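Local coordinates for protein iron aquisition yersiniabactin synthesis enzyme, YbtT (Escherichia coli, PDB 6BA9) that probably acts as a low-specificity type II thioesterase that hydrolyses thioesters and maintains production of the metallophore yersiniabactin, at residues A[1-11]-A[43-55]. The protein carries 1 engineered substitution. Residues are numbered along the deposited sequence; the frame is centred on the assembly and turned at random.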
loop_
_atom_site.group_PDB
_atom_site.type_symbol
_atom_site.label_atom_id
_atom_site.label_comp_id
_atom_site.label_asym_id
_atom_site.label_seq_id
_atom_site.Cartn_x
_atom_site.Cartn_y
_atom_site.Cartn_z
ATOM N N ALA A 1 1.228 -0.606 18.159
ATOM C CA ALA A 1 0.610 -1.231 16.989
ATOM C C ALA A 1 0.888 -0.401 15.746
ATOM O O ALA A 1 0.994 0.832 15.810
ATOM C CB ALA A 1 -0.883 -1.363 17.191
ATOM N N MET A 2 0.995 -1.081 14.599
ATOM C CA MET A 2 1.128 -0.376 13.333
ATOM C C MET A 2 -0.208 0.156 12.830
ATOM O O MET A 2 -0.244 1.215 12.191
ATOM C CB MET A 2 1.675 -1.315 12.245
ATOM C CG MET A 2 3.073 -1.826 12.455
ATOM S SD MET A 2 3.417 -3.085 11.196
ATOM C CE MET A 2 4.142 -2.068 9.939
ATOM N N CYS A 3 -1.305 -0.548 13.081
ATOM C CA CYS A 3 -2.598 -0.176 12.516
ATOM C C CYS A 3 -3.300 0.873 13.373
ATOM O O CYS A 3 -3.358 0.753 14.603
ATOM C CB CYS A 3 -3.495 -1.400 12.386
ATOM S SG CYS A 3 -2.910 -2.576 11.147
ATOM N N ILE A 4 -3.824 1.904 12.715
ATOM C CA ILE A 4 -4.679 2.902 13.364
ATOM C C ILE A 4 -6.058 2.856 12.709
ATOM O O ILE A 4 -6.164 2.778 11.477
ATOM C CB ILE A 4 -4.059 4.309 13.328
ATOM C CG1 ILE A 4 -3.865 4.801 11.905
ATOM C CG2 ILE A 4 -2.726 4.325 14.052
ATOM C CD1 ILE A 4 -3.379 6.265 11.792
ATOM N N PRO A 5 -7.136 2.937 13.484
ATOM C CA PRO A 5 -8.480 2.882 12.901
ATOM C C PRO A 5 -8.857 4.198 12.238
ATOM O O PRO A 5 -8.620 5.277 12.789
ATOM C CB PRO A 5 -9.371 2.611 14.121
ATOM C CG PRO A 5 -8.629 3.219 15.250
ATOM C CD PRO A 5 -7.170 2.996 14.956
ATOM N N LEU A 6 -9.436 4.111 11.036
ATOM C CA LEU A 6 -9.985 5.274 10.342
ATOM C C LEU A 6 -11.504 5.258 10.311
ATOM O O LEU A 6 -12.139 6.294 10.557
ATOM C CB LEU A 6 -9.459 5.374 8.904
ATOM C CG LEU A 6 -7.948 5.524 8.683
ATOM C CD1 LEU A 6 -7.622 5.736 7.220
ATOM C CD2 LEU A 6 -7.374 6.663 9.513
ATOM N N TRP A 7 -12.107 4.115 9.996
ATOM C CA TRP A 7 -13.557 3.945 10.051
ATOM C C TRP A 7 -13.903 2.773 10.952
ATOM O O TRP A 7 -13.268 1.716 10.872
ATOM C CB TRP A 7 -14.199 3.602 8.691
ATOM C CG TRP A 7 -13.952 4.506 7.554
ATOM C CD1 TRP A 7 -13.597 5.825 7.586
ATOM C CD2 TRP A 7 -14.029 4.146 6.178
ATOM N NE1 TRP A 7 -13.450 6.297 6.312
ATOM C CE2 TRP A 7 -13.708 5.286 5.427
ATOM C CE3 TRP A 7 -14.345 2.963 5.508
ATOM C CZ2 TRP A 7 -13.687 5.281 4.039
ATOM C CZ3 TRP A 7 -14.311 2.954 4.135
ATOM C CH2 TRP A 7 -13.993 4.111 3.410
ATOM N N PRO A 8 -14.953 2.888 11.754
ATOM C CA PRO A 8 -15.519 1.707 12.389
ATOM C C PRO A 8 -16.448 1.011 11.410
ATOM O O PRO A 8 -16.951 1.612 10.455
ATOM C CB PRO A 8 -16.317 2.317 13.543
ATOM C CG PRO A 8 -16.840 3.572 12.944
ATOM C CD PRO A 8 -15.761 4.091 12.031
ATOM N N ALA A 9 -16.662 -0.280 11.636
ATOM C CA ALA A 9 -17.659 -0.977 10.849
ATOM C C ALA A 9 -19.026 -0.362 11.118
ATOM O O ALA A 9 -19.302 0.134 12.215
ATOM C CB ALA A 9 -17.686 -2.459 11.220
ATOM N N ARG A 10 -19.885 -0.380 10.105
ATOM C CA ARG A 10 -21.252 0.080 10.308
ATOM C C ARG A 10 -22.229 -0.831 9.585
ATOM O O ARG A 10 -21.860 -1.694 8.778
ATOM C CB ARG A 10 -21.450 1.538 9.875
ATOM C CG ARG A 10 -21.388 1.752 8.388
ATOM C CD ARG A 10 -21.643 3.209 8.042
ATOM N NE ARG A 10 -21.664 3.455 6.612
ATOM C CZ ARG A 10 -21.650 4.669 6.071
ATOM N NH1 ARG A 10 -21.605 5.742 6.848
ATOM N NH2 ARG A 10 -21.672 4.816 4.758
ATOM N N ASN A 11 -23.507 -0.617 9.895
ATOM C CA ASN A 11 -24.609 -1.312 9.247
ATOM C C ASN A 11 -24.527 -2.829 9.413
ATOM O O ASN A 11 -24.989 -3.568 8.551
ATOM C CB ASN A 11 -24.749 -0.925 7.779
ATOM C CG ASN A 11 -25.095 0.530 7.598
ATOM O OD1 ASN A 11 -25.645 1.159 8.499
ATOM N ND2 ASN A 11 -24.765 1.078 6.438
ATOM N N LEU A 43 -12.142 0.160 8.577
ATOM C CA LEU A 43 -10.986 0.558 7.786
ATOM C C LEU A 43 -9.875 0.993 8.726
ATOM O O LEU A 43 -10.081 1.859 9.585
ATOM C CB LEU A 43 -11.308 1.729 6.867
ATOM C CG LEU A 43 -10.147 2.341 6.076
ATOM C CD1 LEU A 43 -9.524 1.350 5.087
ATOM C CD2 LEU A 43 -10.620 3.573 5.310
ATOM N N SER A 44 -8.701 0.394 8.560
ATOM C CA SER A 44 -7.520 0.787 9.313
ATOM C C SER A 44 -6.389 1.107 8.353
ATOM O O SER A 44 -6.322 0.558 7.246
ATOM C CB SER A 44 -7.092 -0.304 10.271
ATOM O OG SER A 44 -8.127 -0.616 11.209
ATOM N N LEU A 45 -5.499 1.997 8.797
ATOM C CA LEU A 45 -4.325 2.418 8.047
ATOM C C LEU A 45 -3.079 1.924 8.774
ATOM O O LEU A 45 -2.973 2.045 10.006
ATOM C CB LEU A 45 -4.277 3.954 7.951
ATOM C CG LEU A 45 -3.117 4.551 7.156
ATOM C CD1 LEU A 45 -3.236 4.259 5.677
ATOM C CD2 LEU A 45 -3.047 6.066 7.411
ATOM N N VAL A 46 -2.140 1.384 8.016
ATOM C CA VAL A 46 -0.870 0.894 8.554
ATOM C C VAL A 46 0.120 2.055 8.619
ATOM O O VAL A 46 0.281 2.795 7.644
ATOM C CB VAL A 46 -0.318 -0.243 7.682
ATOM C CG1 VAL A 46 0.985 -0.779 8.256
ATOM C CG2 VAL A 46 -1.325 -1.368 7.564
ATOM N N THR A 47 0.788 2.207 9.761
ATOM C CA THR A 47 1.836 3.209 9.951
ATOM C C THR A 47 3.200 2.561 9.772
ATOM O O THR A 47 3.502 1.571 10.446
ATOM C CB THR A 47 1.779 3.755 11.377
ATOM O OG1 THR A 47 0.457 4.191 11.695
ATOM C CG2 THR A 47 2.752 4.892 11.563
ATOM N N TRP A 48 4.027 3.122 8.902
ATOM C CA TRP A 48 5.409 2.676 8.812
ATOM C C TRP A 48 6.202 3.192 10.019
ATOM O O TRP A 48 6.083 4.371 10.387
ATOM C CB TRP A 48 6.063 3.192 7.538
ATOM C CG TRP A 48 5.453 2.789 6.204
ATOM C CD1 TRP A 48 5.491 3.537 5.070
ATOM C CD2 TRP A 48 4.765 1.563 5.857
ATOM N NE1 TRP A 48 4.883 2.870 4.031
ATOM C CE2 TRP A 48 4.419 1.669 4.485
ATOM C CE3 TRP A 48 4.399 0.408 6.552
ATOM C CZ2 TRP A 48 3.737 0.674 3.802
ATOM C CZ3 TRP A 48 3.713 -0.589 5.861
ATOM C CH2 TRP A 48 3.394 -0.437 4.492
ATOM N N PRO A 49 6.991 2.348 10.676
ATOM C CA PRO A 49 7.829 2.833 11.776
ATOM C C PRO A 49 8.609 4.087 11.392
ATOM O O PRO A 49 9.044 4.271 10.242
ATOM C CB PRO A 49 8.742 1.635 12.062
ATOM C CG PRO A 49 7.883 0.448 11.718
ATOM C CD PRO A 49 7.079 0.886 10.523
ATOM N N GLY A 50 8.723 4.986 12.370
ATOM C CA GLY A 50 9.491 6.204 12.243
ATOM C C GLY A 50 8.671 7.473 12.206
ATOM O O GLY A 50 9.260 8.560 12.130
ATOM N N ARG A 51 7.346 7.384 12.209
ATOM C CA ARG A 51 6.503 8.564 12.122
ATOM C C ARG A 51 5.220 8.313 12.893
ATOM O O ARG A 51 4.923 7.182 13.303
ATOM C CB ARG A 51 6.167 8.893 10.665
ATOM C CG ARG A 51 5.224 7.875 10.013
ATOM C CD ARG A 51 5.599 7.555 8.549
ATOM N NE ARG A 51 6.792 6.705 8.478
ATOM C CZ ARG A 51 7.455 6.421 7.362
ATOM N NH1 ARG A 51 7.070 6.940 6.193
ATOM N NH2 ARG A 51 8.519 5.644 7.421
ATOM N N ASP A 52 4.428 9.369 13.037
ATOM C CA ASP A 52 3.120 9.305 13.713
ATOM C C ASP A 52 3.336 8.727 15.114
ATOM O O ASP A 52 4.294 9.141 15.785
ATOM C CB ASP A 52 2.095 8.595 12.844
ATOM C CG ASP A 52 1.829 9.311 11.533
ATOM O OD1 ASP A 52 2.080 10.532 11.400
ATOM O OD2 ASP A 52 1.368 8.625 10.590
ATOM N N ARG A 53 2.529 7.770 15.571
ATOM C CA ARG A 53 2.701 7.220 16.917
ATOM C C ARG A 53 3.956 6.370 17.042
ATOM O O ARG A 53 4.282 5.938 18.154
ATOM C CB ARG A 53 1.490 6.352 17.286
ATOM C CG ARG A 53 0.202 7.119 17.295
ATOM C CD ARG A 53 -0.998 6.206 17.476
ATOM N NE ARG A 53 -2.234 6.977 17.417
ATOM C CZ ARG A 53 -3.456 6.461 17.491
ATOM N NH1 ARG A 53 -3.632 5.149 17.630
ATOM N NH2 ARG A 53 -4.507 7.268 17.422
ATOM N N LEU A 54 4.634 6.078 15.927
ATOM C CA LEU A 54 5.829 5.252 15.891
ATOM C C LEU A 54 7.081 6.076 15.626
ATOM O O LEU A 54 8.098 5.547 15.164
ATOM C CB LEU A 54 5.694 4.152 14.840
ATOM C CG LEU A 54 4.483 3.228 15.024
ATOM C CD1 LEU A 54 4.526 2.112 13.974
ATOM C CD2 LEU A 54 4.362 2.630 16.420
ATOM N N ARG A 55 7.033 7.368 15.945
ATOM C CA ARG A 55 8.180 8.258 15.737
ATOM C C ARG A 55 9.419 7.791 16.489
ATOM O O ARG A 55 10.546 8.052 16.046
ATOM C CB ARG A 55 7.794 9.650 16.223
ATOM C CG ARG A 55 8.830 10.737 15.998
ATOM C CD ARG A 55 9.010 11.134 14.558
ATOM N NE ARG A 55 7.789 11.673 14.000
ATOM C CZ ARG A 55 7.649 12.069 12.739
ATOM N NH1 ARG A 55 8.684 11.994 11.902
ATOM N NH2 ARG A 55 6.481 12.529 12.328
HETATM O O HOH W 1 -2.247 2.476 16.773
HETATM O O HOH W 2 -10.985 0.408 12.071
#
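I4 and L45 pair through both of their backbone polar groups. I4 N donates to L45 O at 2.8 Å, and L45 N returns a bond to I4 O at 2.9 Å. The two strands run antiparallel, and 3-7 is the outermost strand on this side of the sheet. C3 with V46 and P5 with S44 are the flanking non-hydrogen-bonded pairs. P5 has no N-H to give, and at this position the strand asks for none.

Beyond P5 the register slips by one residue. L6 and W7 both face L43, a classic beta bulge. L43 O takes two donors, L6 N at 2.8 Å and W7 N at 3.1 Å; the latter lies on a lone pair, in the carbonyl plane. L43 N is satisfied by W7 O at 3.0 Å. That carbonyl also accepts from a water that lies 3.2 Å from S44 OG. The main partner of S44 OG is H16 NE2, on the neighbouring strand.

At the other end T47 N donates to M2 O at 2.8 Å, from above the carbonyl plane. C3 O accepts from a second water, which in turn accepts from R53 NH1. The extended R53 chain lays one face of its guanidinium over I4 CG2.

The apolar contacts are local. L43 CG lies anti to the backbone N (chi1 174°), and CD2 sits over the six-membered ring of W7, a CH-pi contact. W7 NE1 is bonded to W33 O. M2 bends at chi3, bringing CE to V46 CG1 and the edge of the W48 ring.

The 3-7 edge strand thus joins the alpha/beta-hydrolase sheet through main-chain bonds, with the bulge concentrating two N-H groups on one carbonyl. One water caps the outward C3 O and links it to R53, while the other lies at the bulge between W7 O and S44 OG.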